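Local coordinates for protein aminofutalosine deaminase (Helicobacter pylori, PDB 7LKK) that catalyses the hydrolytic deamination of aminofutalosine in menaquinone biosynthesis and probably also converts adenosine to inosine, using a bound metal ion, at residues P300-L305 against A326-S331; N77-F82 against L272-Q277. All blocks are in the same frame, centred on the assembly; numbering follows the deposited sequence.

Interaction 1: P300-L305 against A326-S331; sequences PFSNRL and ATDGLS. With MCF ((8R)-3-(5-S-methyl-5-thio-beta-D-ribofuranosyl)-3,6,7,8-tetrahydroimidazo[4,5-d][1,3]diazepin-8-ol), chain J.
Ser302 meets Asp328 in a small, buried polar contact at the C-terminal mouth of the TIM barrel that defines the amidohydrolase family. Helix 300-305 starts just after barrel strand 294-298. The loop 326-331 leaves the eighth barrel strand, 323-325, so the two segments follow neighbouring strands. Ser302 OG lies 3.0 Å from Asp328 OD2. The hydroxyl reaches across because it lies anti to its own backbone nitrogen (chi1 170°), and Ser332 OG makes weak hydrogen bonds to both oxygens. Serine suits the place because its short side chain puts a hydroxyl beside the carboxylate oxygen. The other oxygen, Asp328 OD1, faces the iron at a long approach, so the carboxylate lies between the serine and the metal.

Ser302 lies in the first turn of the helix, where backbone N-H groups lack partners from a preceding turn. A water takes up one of them, accepting from Ser302 N at 2.8 Å and donating weakly to Thr327 O at 3.1 Å. Pro300 has no N-H to satisfy and suits the first position; its CD rests 4.1 Å from Ala326 O. Asp328 O is gripped twice, by Thr327 OG1 of the loop (2.9 Å, in the carbonyl plane on a lone pair) and by Thr80 OG1 of strand 69-80. This fixes the backbone that carries the carboxylate.

Both Asp328 and Ser331 face the inhibitor. Asp328 OD2 comes within 3.2 Å of C8, the hydroxyl-bearing carbon of methylthio-coformycin, while Ser331 OG sits 3.2 Å from N1 of its imidazole ring.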
loop_
_atom_site.group_PDB
_atom_site.type_symbol
_atom_site.label_atom_id
_atom_site.label_comp_id
_atom_site.label_asym_id
_atom_site.label_seq_id
_atom_site.Cartn_x
_atom_site.Cartn_y
_atom_site.Cartn_z
ATOM N N PRO A 300 1.216 8.656 5.859
ATOM C CA PRO A 300 2.212 7.624 5.509
ATOM C C PRO A 300 2.676 7.652 4.060
ATOM O O PRO A 300 3.877 7.499 3.805
ATOM C CB PRO A 300 1.495 6.305 5.849
ATOM C CG PRO A 300 0.053 6.646 6.012
ATOM C CD PRO A 300 -0.004 8.079 6.452
ATOM N N PHE A 301 1.767 7.815 3.095
ATOM C CA PHE A 301 2.190 7.758 1.698
ATOM C C PHE A 301 3.007 8.986 1.318
ATOM O O PHE A 301 4.029 8.870 0.630
ATOM C CB PHE A 301 0.978 7.610 0.777
ATOM C CG PHE A 301 1.273 6.858 -0.492
ATOM C CD1 PHE A 301 1.780 7.515 -1.602
ATOM C CD2 PHE A 301 1.051 5.492 -0.572
ATOM C CE1 PHE A 301 2.055 6.826 -2.770
ATOM C CE2 PHE A 301 1.326 4.796 -1.738
ATOM C CZ PHE A 301 1.829 5.462 -2.838
ATOM N N SER A 302 2.580 10.169 1.762
ATOM C CA SER A 302 3.355 11.380 1.511
ATOM C C SER A 302 4.744 11.287 2.129
ATOM O O SER A 302 5.738 11.670 1.499
ATOM C CB SER A 302 2.605 12.599 2.048
ATOM O OG SER A 302 3.430 13.750 2.033
ATOM N N ASN A 303 4.835 10.773 3.361
ATOM C CA ASN A 303 6.133 10.625 4.012
ATOM C C ASN A 303 7.050 9.705 3.215
ATOM O O ASN A 303 8.261 9.943 3.134
ATOM C CB ASN A 303 5.956 10.083 5.429
ATOM C CG ASN A 303 5.293 11.073 6.366
ATOM O OD1 ASN A 303 5.147 12.256 6.051
ATOM N ND2 ASN A 303 4.887 10.589 7.532
ATOM N N ARG A 304 6.495 8.635 2.640
ATOM C CA ARG A 304 7.308 7.712 1.851
ATOM C C ARG A 304 7.777 8.354 0.552
ATOM O O ARG A 304 8.900 8.103 0.100
ATOM C CB ARG A 304 6.524 6.436 1.555
ATOM C CG ARG A 304 7.345 5.346 0.873
ATOM C CD ARG A 304 8.484 4.883 1.765
ATOM N NE ARG A 304 9.380 3.948 1.091
ATOM C CZ ARG A 304 10.597 4.258 0.657
ATOM N NH1 ARG A 304 11.069 5.486 0.822
ATOM N NH2 ARG A 304 11.343 3.339 0.060
ATOM N N LEU A 305 6.929 9.174 -0.069
ATOM C CA LEU A 305 7.279 9.764 -1.357
ATOM C C LEU A 305 8.266 10.914 -1.218
ATOM O O LEU A 305 9.029 11.182 -2.154
ATOM C CB LEU A 305 6.022 10.254 -2.075
ATOM C CG LEU A 305 4.998 9.210 -2.518
ATOM C CD1 LEU A 305 3.885 9.881 -3.310
ATOM C CD2 LEU A 305 5.658 8.109 -3.335
ATOM N N ALA A 326 -4.037 10.921 7.875
ATOM C CA ALA A 326 -4.585 11.768 6.825
ATOM C C ALA A 326 -3.906 11.465 5.495
ATOM O O ALA A 326 -2.791 10.942 5.443
ATOM C CB ALA A 326 -4.429 13.258 7.162
ATOM N N THR A 327 -4.601 11.816 4.411
ATOM C CA THR A 327 -4.147 11.496 3.062
ATOM C C THR A 327 -3.142 12.496 2.512
ATOM O O THR A 327 -2.442 12.172 1.546
ATOM C CB THR A 327 -5.337 11.438 2.101
ATOM O OG1 THR A 327 -5.992 12.715 2.072
ATOM C CG2 THR A 327 -6.331 10.376 2.539
ATOM N N ASP A 328 -3.069 13.699 3.088
ATOM C CA ASP A 328 -2.405 14.832 2.449
ATOM C C ASP A 328 -3.103 15.113 1.123
ATOM O O ASP A 328 -4.253 14.705 0.925
ATOM C CB ASP A 328 -0.906 14.570 2.252
ATOM C CG ASP A 328 -0.045 15.756 2.649
ATOM O OD1 ASP A 328 -0.594 16.865 2.793
ATOM O OD2 ASP A 328 1.182 15.579 2.810
ATOM N N GLY A 329 -2.433 15.805 0.208
ATOM C CA GLY A 329 -2.990 16.079 -1.096
ATOM C C GLY A 329 -2.400 15.179 -2.171
ATOM O O GLY A 329 -1.439 14.447 -1.953
ATOM N N LEU A 330 -3.013 15.246 -3.357
ATOM C CA LEU A 330 -2.461 14.557 -4.517
ATOM C C LEU A 330 -1.137 15.160 -4.969
ATOM O O LEU A 330 -0.495 14.605 -5.865
ATOM C CB LEU A 330 -3.467 14.568 -5.669
ATOM C CG LEU A 330 -4.702 13.686 -5.465
ATOM C CD1 LEU A 330 -5.659 13.792 -6.645
ATOM C CD2 LEU A 330 -4.293 12.236 -5.233
ATOM N N SER A 331 -0.729 16.288 -4.383
ATOM C CA SER A 331 0.627 16.788 -4.574
ATOM C C SER A 331 1.671 15.851 -3.982
ATOM O O SER A 331 2.849 15.948 -4.342
ATOM C CB SER A 331 0.764 18.180 -3.953
ATOM O OG SER A 331 0.011 18.278 -2.755
HETATM O O8 MCF J . 2.101 18.768 3.470
HETATM C C8 MCF J . 2.490 18.403 2.170
HETATM C C7 MCF J . 4.000 18.246 2.031
HETATM N N6 MCF J . 4.694 19.154 2.910
HETATM C C5 MCF J . 4.332 20.553 2.918
HETATM N N4 MCF J . 3.286 21.173 2.113
HETATM C C10 MCF J . 2.343 20.674 1.082
HETATM C C9 MCF J . 1.929 19.355 1.093
HETATM N N1 MCF J . 1.093 19.190 0.077
HETATM C C2 MCF J . 0.945 20.346 -0.567
HETATM N N3 MCF J . 1.703 21.251 0.058
HETATM C C1S MCF J . 1.806 22.674 -0.391
HETATM C C2S MCF J . 1.769 23.701 0.764
HETATM O O2S MCF J . 0.482 23.986 1.114
HETATM O O4S MCF J . 2.940 22.875 -0.949
HETATM C C4S MCF J . 3.257 24.453 -0.763
HETATM C C3S MCF J . 2.434 24.918 0.133
HETATM O O3S MCF J . 1.392 25.773 -0.542
HETATM C C5S MCF J . 4.694 24.626 -0.305
HETATM S S5S MCF J . 5.341 26.210 -0.915
HETATM C C6S MCF J . 6.791 26.681 0.070
HETATM O O HOH W 1 -0.027 10.632 2.786
#

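Interaction 2: N77-F82 against L272-Q277. With FE (Fe (III) ion), chain E; MCF ((8R)-3-(5-S-methyl-5-thio-beta-D-ribofuranosyl)-3,6,7,8-tetrahydroimidazo[4,5-d][1,3]diazepin-8-ol), chain J.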
loop_
_atom_site.group_PDB
_atom_site.type_symbol
_atom_site.label_atom_id
_atom_site.label_comp_id
_atom_site.label_asym_id
_atom_site.label_seq_id
_atom_site.Cartn_x
_atom_site.Cartn_y
_atom_site.Cartn_z
ATOM N N ASN A 77 -10.734 13.130 7.751
ATOM C CA ASN A 77 -9.464 13.284 7.042
ATOM C C ASN A 77 -8.932 14.666 7.409
ATOM O O ASN A 77 -9.326 15.669 6.811
ATOM C CB ASN A 77 -9.650 13.118 5.536
ATOM C CG ASN A 77 -8.330 13.056 4.787
ATOM O OD1 ASN A 77 -7.260 13.026 5.394
ATOM N ND2 ASN A 77 -8.402 13.038 3.461
ATOM N N ALA A 78 -8.033 14.711 8.393
ATOM C CA ALA A 78 -7.695 15.954 9.076
ATOM C C ALA A 78 -6.705 16.832 8.323
ATOM O O ALA A 78 -6.429 17.944 8.787
ATOM C CB ALA A 78 -7.133 15.648 10.468
ATOM N N HIS A 79 -6.160 16.376 7.194
ATOM C CA HIS A 79 -5.131 17.143 6.495
ATOM C C HIS A 79 -5.136 16.764 5.020
ATOM O O HIS A 79 -4.682 15.674 4.658
ATOM C CB HIS A 79 -3.757 16.897 7.113
ATOM C CG HIS A 79 -2.678 17.779 6.564
ATOM N ND1 HIS A 79 -2.462 19.061 7.022
ATOM C CD2 HIS A 79 -1.753 17.563 5.598
ATOM C CE1 HIS A 79 -1.451 19.597 6.363
ATOM N NE2 HIS A 79 -1.003 18.709 5.494
ATOM N N THR A 80 -5.642 17.659 4.172
ATOM C CA THR A 80 -5.564 17.470 2.732
ATOM C C THR A 80 -5.389 18.828 2.065
ATOM O O THR A 80 -5.705 19.871 2.643
ATOM C CB THR A 80 -6.803 16.753 2.180
ATOM O OG1 THR A 80 -6.610 16.466 0.789
ATOM C CG2 THR A 80 -8.037 17.621 2.348
ATOM N N HIS A 81 -4.880 18.801 0.835
ATOM C CA HIS A 81 -4.683 19.994 0.010
ATOM C C HIS A 81 -5.489 19.822 -1.274
ATOM O O HIS A 81 -4.983 19.290 -2.264
ATOM C CB HIS A 81 -3.201 20.224 -0.305
ATOM C CG HIS A 81 -2.328 20.344 0.904
ATOM N ND1 HIS A 81 -1.797 21.544 1.324
ATOM C CD2 HIS A 81 -1.871 19.409 1.769
ATOM C CE1 HIS A 81 -1.062 21.346 2.402
ATOM N NE2 HIS A 81 -1.090 20.058 2.694
ATOM N N PHE A 82 -6.747 20.271 -1.255
ATOM C CA PHE A 82 -7.607 20.105 -2.423
ATOM C C PHE A 82 -7.103 20.899 -3.622
ATOM O O PHE A 82 -7.293 20.475 -4.768
ATOM C CB PHE A 82 -9.040 20.521 -2.089
ATOM C CG PHE A 82 -9.818 19.473 -1.347
ATOM C CD1 PHE A 82 -10.209 18.303 -1.978
ATOM C CD2 PHE A 82 -10.169 19.662 -0.022
ATOM C CE1 PHE A 82 -10.929 17.339 -1.297
ATOM C CE2 PHE A 82 -10.892 18.702 0.663
ATOM C CZ PHE A 82 -11.270 17.540 0.025
ATOM N N LEU A 272 -2.629 21.522 15.269
ATOM C CA LEU A 272 -2.287 20.266 14.616
ATOM C C LEU A 272 -0.855 20.336 14.098
ATOM O O LEU A 272 -0.491 21.278 13.385
ATOM C CB LEU A 272 -3.244 19.970 13.459
ATOM C CG LEU A 272 -4.645 19.420 13.741
ATOM C CD1 LEU A 272 -5.510 20.429 14.482
ATOM C CD2 LEU A 272 -5.311 19.009 12.438
ATOM N N PHE A 273 -0.048 19.344 14.460
ATOM C CA PHE A 273 1.322 19.213 13.978
ATOM C C PHE A 273 1.377 18.037 13.015
ATOM O O PHE A 273 1.109 16.898 13.412
ATOM C CB PHE A 273 2.299 19.010 15.136
ATOM C CG PHE A 273 2.644 20.271 15.865
ATOM C CD1 PHE A 273 1.789 20.787 16.824
ATOM C CD2 PHE A 273 3.824 20.944 15.593
ATOM C CE1 PHE A 273 2.103 21.950 17.498
ATOM C CE2 PHE A 273 4.143 22.109 16.266
ATOM C CZ PHE A 273 3.282 22.612 17.217
ATOM N N VAL A 274 1.708 18.315 11.752
ATOM C CA VAL A 274 1.642 17.332 10.676
ATOM C C VAL A 274 3.036 16.790 10.388
ATOM O O VAL A 274 4.023 17.540 10.413
ATOM C CB VAL A 274 1.015 17.950 9.410
ATOM C CG1 VAL A 274 0.824 16.896 8.330
ATOM C CG2 VAL A 274 -0.310 18.618 9.750
ATOM N N HIS A 275 3.106 15.479 10.119
ATOM C CA HIS A 275 4.299 14.735 9.705
ATOM C C HIS A 275 5.170 14.357 10.902
ATOM O O HIS A 275 4.992 13.274 11.471
ATOM C CB HIS A 275 5.092 15.520 8.654
ATOM C CG HIS A 275 4.291 15.860 7.435
ATOM N ND1 HIS A 275 3.645 14.903 6.682
ATOM C CD2 HIS A 275 4.013 17.049 6.852
ATOM C CE1 HIS A 275 3.013 15.488 5.679
ATOM N NE2 HIS A 275 3.220 16.790 5.759
ATOM N N ASN A 276 6.121 15.212 11.280
ATOM C CA ASN A 276 6.896 15.112 12.519
ATOM C C ASN A 276 7.895 13.959 12.563
ATOM O O ASN A 276 8.418 13.663 13.646
ATOM C CB ASN A 276 5.996 14.989 13.759
ATOM C CG ASN A 276 4.802 15.922 13.722
ATOM O OD1 ASN A 276 4.927 17.119 13.980
ATOM N ND2 ASN A 276 3.629 15.370 13.423
ATOM N N GLN A 277 8.194 13.298 11.439
ATOM C CA GLN A 277 9.027 12.096 11.513
ATOM C C GLN A 277 10.444 12.386 11.988
ATOM O O GLN A 277 11.111 11.477 12.494
ATOM C CB GLN A 277 9.107 11.385 10.161
ATOM C CG GLN A 277 7.808 11.298 9.401
ATOM C CD GLN A 277 7.662 12.432 8.422
ATOM O OE1 GLN A 277 7.282 13.539 8.796
ATOM N NE2 GLN A 277 7.992 12.173 7.163
HETATM FE FE FE E . 0.228 19.165 3.896
HETATM O O8 MCF J . 2.101 18.768 3.470
HETATM C C8 MCF J . 2.490 18.403 2.170
HETATM C C7 MCF J . 4.000 18.246 2.031
HETATM N N6 MCF J . 4.694 19.154 2.910
HETATM C C5 MCF J . 4.332 20.553 2.918
HETATM N N4 MCF J . 3.286 21.173 2.113
HETATM C C10 MCF J . 2.343 20.674 1.082
HETATM C C9 MCF J . 1.929 19.355 1.093
HETATM N N1 MCF J . 1.093 19.190 0.077
HETATM C C2 MCF J . 0.945 20.346 -0.567
HETATM N N3 MCF J . 1.703 21.251 0.058
HETATM C C1S MCF J . 1.806 22.674 -0.391
HETATM C C2S MCF J . 1.769 23.701 0.764
HETATM O O2S MCF J . 0.482 23.986 1.114
HETATM O O4S MCF J . 2.940 22.875 -0.949
HETATM C C4S MCF J . 3.257 24.453 -0.763
HETATM C C3S MCF J . 2.434 24.918 0.133
HETATM O O3S MCF J . 1.392 25.773 -0.542
HETATM C C5S MCF J . 4.694 24.626 -0.305
HETATM S S5S MCF J . 5.341 26.210 -0.915
HETATM C C6S MCF J . 6.791 26.681 0.070
#
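His79 and Val274 face each other across the interior of the barrel, from the ends of strands 69-80 and 269-275. The His79 CB points toward strand 269-275, and CG, anti to the backbone N (chi1 -173°), sets one face of the ring against the valine, whose two methyls press on that same face. CG and CD2 meet Val274 CG1, whose contact with the centroid of the His79 ring is a CH-pi interaction at 3.8 Å, only 10° off the normal. ND1 and CE1 meet the other branch, with Val274 CG2 3.5 Å from His79 ND1. At the tip His79 NE2 binds the iron at 2.1 Å. A branched, apolar valine suits this place: it supports the ring's face while leaving the edge to the metal.

His81 NE2 also binds the iron, at 2.0 Å, and its ring lies face-on over the inhibitor's N1; His221 is a further ligand. From the other strand, His275 NE2 donates to inhibitor O8 at 3.2 Å, almost straight at 171°. O8 is thus held by both iron and His275, consistent with the inhibitor hydroxyl standing where the metal-bound water attacks in adenosine deaminases.

In the fold
Both interactions are buried and serve the same metal site, their centres about 9 Å apart. Interaction 2 lies deeper, inside the barrel between strands that are not neighbours in it, and supplies the site through histidine nitrogens, one imidazole being backed by valine. Interaction 1 sits at the mouth, between a helix and a loop that follow adjacent strands, and contributes a carboxylate in a polar setting with a water in the seam. Segments 77-82 and 326-331 are tied directly by a probable hydrogen bond between Asn77 ND2 and Thr327 OG1. On the far side of helix 300-305, Arg304 reaches backbone oxygens of the second subunit, so interaction 1 borders the dimer interface too.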